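Local coordinates for acetone carboxylase alpha subunit (Xanthobacter autotrophicus Py2, PDB 5M45), which belongs to the hydantoinase B/oxoprolinase family and carries a manganese ion at a buried site, within an assembly of six protein chains, at residues 148-151 with 152-155; 348-351 with 352-356. One frame throughout, in Å; residues are numbered along the deposited sequence.

Interactions 1 and 2 are both local contacts in the buried core, with centres about 13 Å apart. They hold different elements. Interaction 1 joins a loop to the start of strand 153-162. Interaction 2 is the first turns of helix 349-361. The chemistry differs accordingly. In 148-155, side chains grip a metal, a ring nitrogen and a backbone carbonyl. In 348-356, the bonds are those of a helix, with hydroxyls doubling two of them and a histidine capping its N-terminal end. The two pack against each other, with Val149 CA 4.1 Å from Ser351 CB, so the helix start lies beside the metal-binding loop.

Interaction 1: 148-151 with 152-155; sequences NVHP and CDIH. With MN (manganese (II) ion), chain M.
The amide nitrogen of Asn148 is gripped by two backbone carbonyls. ND2 donates to Asp153 O at 2.8 Å, lying in the carbonyl plane of Asp153. Its other carbonyl partner is Asn142 O. These bonds hold the amide in one orientation and turn its oxygen toward His155. There, His155 NE2 gives a weak, bent bond to Asn148 OD1 at 3.0 Å. The oxygen sits at the edge of the imidazole ring, and the amide and ring planes are 64° apart.

A type I beta turn from His150 to Asp153 brings the metal ligands together. Asp153 N closes it by bonding to His150 O at 3.2 Å, with the donor above the carbonyl plane. The manganese ion is bound by His150 NE2 at 2.3 Å and by Asp153 OD1 at 2.0 Å; His175 is the third protein ligand. His150 CG lies between its backbone N and carbonyl carbon (chi1 62°), which carries the ring back over the turn toward the metal. The carboxylate meets the edge of this ring, with the two planes 74° apart. Cys152 CB packs over a ring face in a CH-pi contact, 4.2 Å from the centroid. His150 ND1 bonds to Ser398 O. That bond helps to fix the ring rotation and would orient NE2 toward the metal. Asp153 OD2 takes a weak hydrogen bond from His111 NE2.

Strand 153-162 begins here between strands 165-175 and 138-141. Ile154 bonds through its backbone to Thr174 and His155 to Asn141; just before the strand, Cys152 bonds to Val176. Asn148 and His155 also rest against helix 111-124.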
loop_
_atom_site.group_PDB
_atom_site.type_symbol
_atom_site.label_atom_id
_atom_site.label_comp_id
_atom_site.label_asym_id
_atom_site.label_seq_id
_atom_site.Cartn_x
_atom_site.Cartn_y
_atom_site.Cartn_z
ATOM N N ASN A 148 5.812 -10.058 -12.072
ATOM C CA ASN A 148 4.893 -10.980 -11.389
ATOM C C ASN A 148 3.449 -10.982 -12.001
ATOM O O ASN A 148 3.036 -9.999 -12.617
ATOM C CB ASN A 148 4.789 -10.645 -9.885
ATOM C CG ASN A 148 4.283 -11.829 -9.028
ATOM O OD1 ASN A 148 4.335 -12.998 -9.442
ATOM N ND2 ASN A 148 3.822 -11.516 -7.804
ATOM N N VAL A 149 2.700 -12.064 -11.755
ATOM C CA VAL A 149 1.333 -12.198 -12.231
ATOM C C VAL A 149 0.406 -11.173 -11.576
ATOM O O VAL A 149 -0.294 -10.411 -12.271
ATOM C CB VAL A 149 0.804 -13.629 -11.949
ATOM C CG1 VAL A 149 -0.679 -13.710 -12.319
ATOM C CG2 VAL A 149 1.609 -14.669 -12.698
ATOM N N HIS A 150 0.419 -11.146 -10.246
ATOM C CA HIS A 150 -0.437 -10.229 -9.473
ATOM C C HIS A 150 0.036 -10.183 -8.026
ATOM O O HIS A 150 0.791 -11.060 -7.610
ATOM C CB HIS A 150 -1.955 -10.588 -9.571
ATOM C CG HIS A 150 -2.341 -11.936 -9.037
ATOM N ND1 HIS A 150 -3.653 -12.302 -8.860
ATOM C CD2 HIS A 150 -1.609 -12.999 -8.630
ATOM C CE1 HIS A 150 -3.717 -13.556 -8.438
ATOM N NE2 HIS A 150 -2.492 -14.001 -8.291
ATOM N N PRO A 151 -0.397 -9.175 -7.253
ATOM C CA PRO A 151 0.092 -9.056 -5.865
ATOM C C PRO A 151 -0.163 -10.257 -4.930
ATOM O O PRO A 151 0.681 -10.545 -4.077
ATOM C CB PRO A 151 -0.591 -7.789 -5.355
ATOM C CG PRO A 151 -0.814 -6.964 -6.615
ATOM C CD PRO A 151 -1.193 -7.982 -7.657
ATOM N N CYS A 152 -1.248 -11.012 -5.119
ATOM C CA CYS A 152 -1.512 -12.171 -4.283
ATOM C C CYS A 152 -0.536 -13.374 -4.398
ATOM O O CYS A 152 -0.589 -14.295 -3.558
ATOM C CB CYS A 152 -2.954 -12.640 -4.418
ATOM S SG CYS A 152 -4.105 -11.578 -3.497
ATOM N N ASP A 153 0.329 -13.395 -5.428
ATOM C CA ASP A 153 1.366 -14.399 -5.497
ATOM C C ASP A 153 2.653 -13.855 -4.849
ATOM O O ASP A 153 3.394 -13.077 -5.476
ATOM C CB ASP A 153 1.594 -14.864 -6.919
ATOM C CG ASP A 153 0.420 -15.645 -7.467
ATOM O OD1 ASP A 153 -0.382 -16.186 -6.658
ATOM O OD2 ASP A 153 0.258 -15.737 -8.713
ATOM N N ILE A 154 2.897 -14.255 -3.613
ATOM C CA ILE A 154 4.022 -13.739 -2.859
ATOM C C ILE A 154 5.242 -14.665 -2.989
ATOM O O ILE A 154 5.125 -15.899 -2.766
ATOM C CB ILE A 154 3.681 -13.605 -1.347
ATOM C CG1 ILE A 154 2.356 -12.830 -1.123
ATOM C CG2 ILE A 154 4.846 -12.981 -0.598
ATOM C CD1 ILE A 154 2.394 -11.386 -1.559
ATOM N N HIS A 155 6.386 -14.073 -3.333
ATOM C CA HIS A 155 7.675 -14.783 -3.419
ATOM C C HIS A 155 8.549 -14.572 -2.156
ATOM O O HIS A 155 8.657 -13.439 -1.675
ATOM C CB HIS A 155 8.545 -14.321 -4.607
ATOM C CG HIS A 155 7.813 -14.128 -5.892
ATOM N ND1 HIS A 155 8.257 -13.252 -6.863
ATOM C CD2 HIS A 155 6.701 -14.719 -6.394
ATOM C CE1 HIS A 155 7.434 -13.301 -7.907
ATOM N NE2 HIS A 155 6.477 -14.180 -7.638
HETATM MN MN MN M . -2.160 -16.220 -7.677
#

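Interaction 2: 348-351 with 352-356; sequences HQVS and FTSGI
Thr353 and Ser354 turn their hydroxyls back toward the preceding helical turn by different torsions. Thr353 OG1 stands between its own backbone N and carbonyl carbon (chi1 61°). Ser354 OG lies beside its backbone N, opposite the carbonyl carbon (chi1 -62°). Each hydroxyl gives its proton to the carbonyl four residues back. Thr353 OG1 reaches Gln349 O at 2.8 Å, and Ser354 OG reaches Val350 O at the same distance of 2.8 Å.

Both carbonyls therefore have two donors. Thr353 N also bonds to Gln349 O, at 3.1 Å, and Ser354 N to Val350 O, at 2.9 Å. In each pair, the amide and the hydroxyl approach from opposite faces of the carbonyl plane. The buried hydroxyls thus find acceptors within the helix. Ser354 OG also lies alongside Val350 CG1. Phe352 N bonds to His348 O at 2.9 Å and is almost in line with that carbonyl.

The Phe352 side chain leads away from the turn, and its ring meets Phe334 edge-to-face and also packs against Trp408. Gln349 OE1 bonds to Phe773 N, and Val350 touches the same residue, which belongs to the pocket of 3,6,9,12,15-pentaoxaheptadecan-1-ol.

His348 is the N-cap. Its ND1 accepts from Val350 N at 3.1 Å with an N-H...N angle of 165°, and the donor lies near the ring plane. A side chain bonding to a first-turn amide in this way is the classic N-cap. Here it starts helix 349-361, next to a ligand pocket.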
loop_
_atom_site.group_PDB
_atom_site.type_symbol
_atom_site.label_atom_id
_atom_site.label_comp_id
_atom_site.label_asym_id
_atom_site.label_seq_id
_atom_site.Cartn_x
_atom_site.Cartn_y
_atom_site.Cartn_z
ATOM N N HIS A 348 2.352 -8.202 -18.032
ATOM C CA HIS A 348 3.759 -7.836 -18.149
ATOM C C HIS A 348 4.404 -8.852 -19.080
ATOM O O HIS A 348 3.895 -9.986 -19.197
ATOM C CB HIS A 348 4.404 -7.864 -16.762
ATOM C CG HIS A 348 5.799 -7.319 -16.688
ATOM N ND1 HIS A 348 6.898 -8.057 -17.053
ATOM C CD2 HIS A 348 6.285 -6.156 -16.188
ATOM C CE1 HIS A 348 8.004 -7.353 -16.840
ATOM N NE2 HIS A 348 7.658 -6.199 -16.301
ATOM N N GLN A 349 5.485 -8.460 -19.752
ATOM C CA GLN A 349 6.168 -9.363 -20.686
ATOM C C GLN A 349 6.587 -10.700 -20.032
ATOM O O GLN A 349 6.482 -11.751 -20.646
ATOM C CB GLN A 349 7.332 -8.642 -21.422
ATOM C CG GLN A 349 8.559 -8.330 -20.559
ATOM C CD GLN A 349 9.678 -7.713 -21.408
ATOM O OE1 GLN A 349 10.649 -8.365 -21.738
ATOM N NE2 GLN A 349 9.518 -6.462 -21.771
ATOM N N VAL A 350 7.055 -10.661 -18.797
ATOM C CA VAL A 350 7.456 -11.856 -18.052
ATOM C C VAL A 350 6.278 -12.799 -17.759
ATOM O O VAL A 350 6.383 -14.005 -18.029
ATOM C CB VAL A 350 8.173 -11.491 -16.717
ATOM C CG1 VAL A 350 8.404 -12.730 -15.873
ATOM C CG2 VAL A 350 9.506 -10.762 -16.969
ATOM N N SER A 351 5.186 -12.294 -17.174
ATOM C CA SER A 351 4.045 -13.163 -16.886
ATOM C C SER A 351 3.401 -13.714 -18.182
ATOM O O SER A 351 3.004 -14.874 -18.223
ATOM C CB SER A 351 3.007 -12.443 -16.015
ATOM O OG SER A 351 2.506 -11.251 -16.642
ATOM N N PHE A 352 3.303 -12.872 -19.222
ATOM C CA PHE A 352 2.753 -13.323 -20.480
ATOM C C PHE A 352 3.562 -14.466 -21.123
ATOM O O PHE A 352 2.991 -15.502 -21.482
ATOM C CB PHE A 352 2.604 -12.162 -21.477
ATOM C CG PHE A 352 1.890 -12.547 -22.757
ATOM C CD1 PHE A 352 0.510 -12.603 -22.789
ATOM C CD2 PHE A 352 2.593 -12.868 -23.878
ATOM C CE1 PHE A 352 -0.163 -12.988 -23.962
ATOM C CE2 PHE A 352 1.926 -13.211 -25.080
ATOM C CZ PHE A 352 0.553 -13.294 -25.106
ATOM N N THR A 353 4.872 -14.299 -21.243
ATOM C CA THR A 353 5.741 -15.306 -21.868
ATOM C C THR A 353 5.973 -16.562 -20.974
ATOM O O THR A 353 6.099 -17.710 -21.500
ATOM C CB THR A 353 7.080 -14.711 -22.319
ATOM O OG1 THR A 353 7.809 -14.188 -21.201
ATOM C CG2 THR A 353 6.873 -13.621 -23.393
ATOM N N SER A 354 6.023 -16.363 -19.656
ATOM C CA SER A 354 6.099 -17.494 -18.698
ATOM C C SER A 354 4.861 -18.412 -18.785
ATOM O O SER A 354 4.994 -19.650 -18.690
ATOM C CB SER A 354 6.359 -17.033 -17.256
ATOM O OG SER A 354 7.611 -16.363 -17.177
ATOM N N GLY A 355 3.682 -17.824 -19.012
ATOM C CA GLY A 355 2.486 -18.624 -19.234
ATOM C C GLY A 355 2.501 -19.444 -20.525
ATOM O O GLY A 355 1.959 -20.562 -20.568
ATOM N N ILE A 356 3.103 -18.893 -21.589
ATOM C CA ILE A 356 3.302 -19.675 -22.821
ATOM C C ILE A 356 4.214 -20.878 -22.521
ATOM O O ILE A 356 3.959 -21.999 -23.018
ATOM C CB ILE A 356 3.823 -18.806 -23.979
ATOM C CG1 ILE A 356 2.771 -17.750 -24.367
ATOM C CG2 ILE A 356 4.178 -19.684 -25.221
ATOM C CD1 ILE A 356 3.301 -16.604 -25.255
#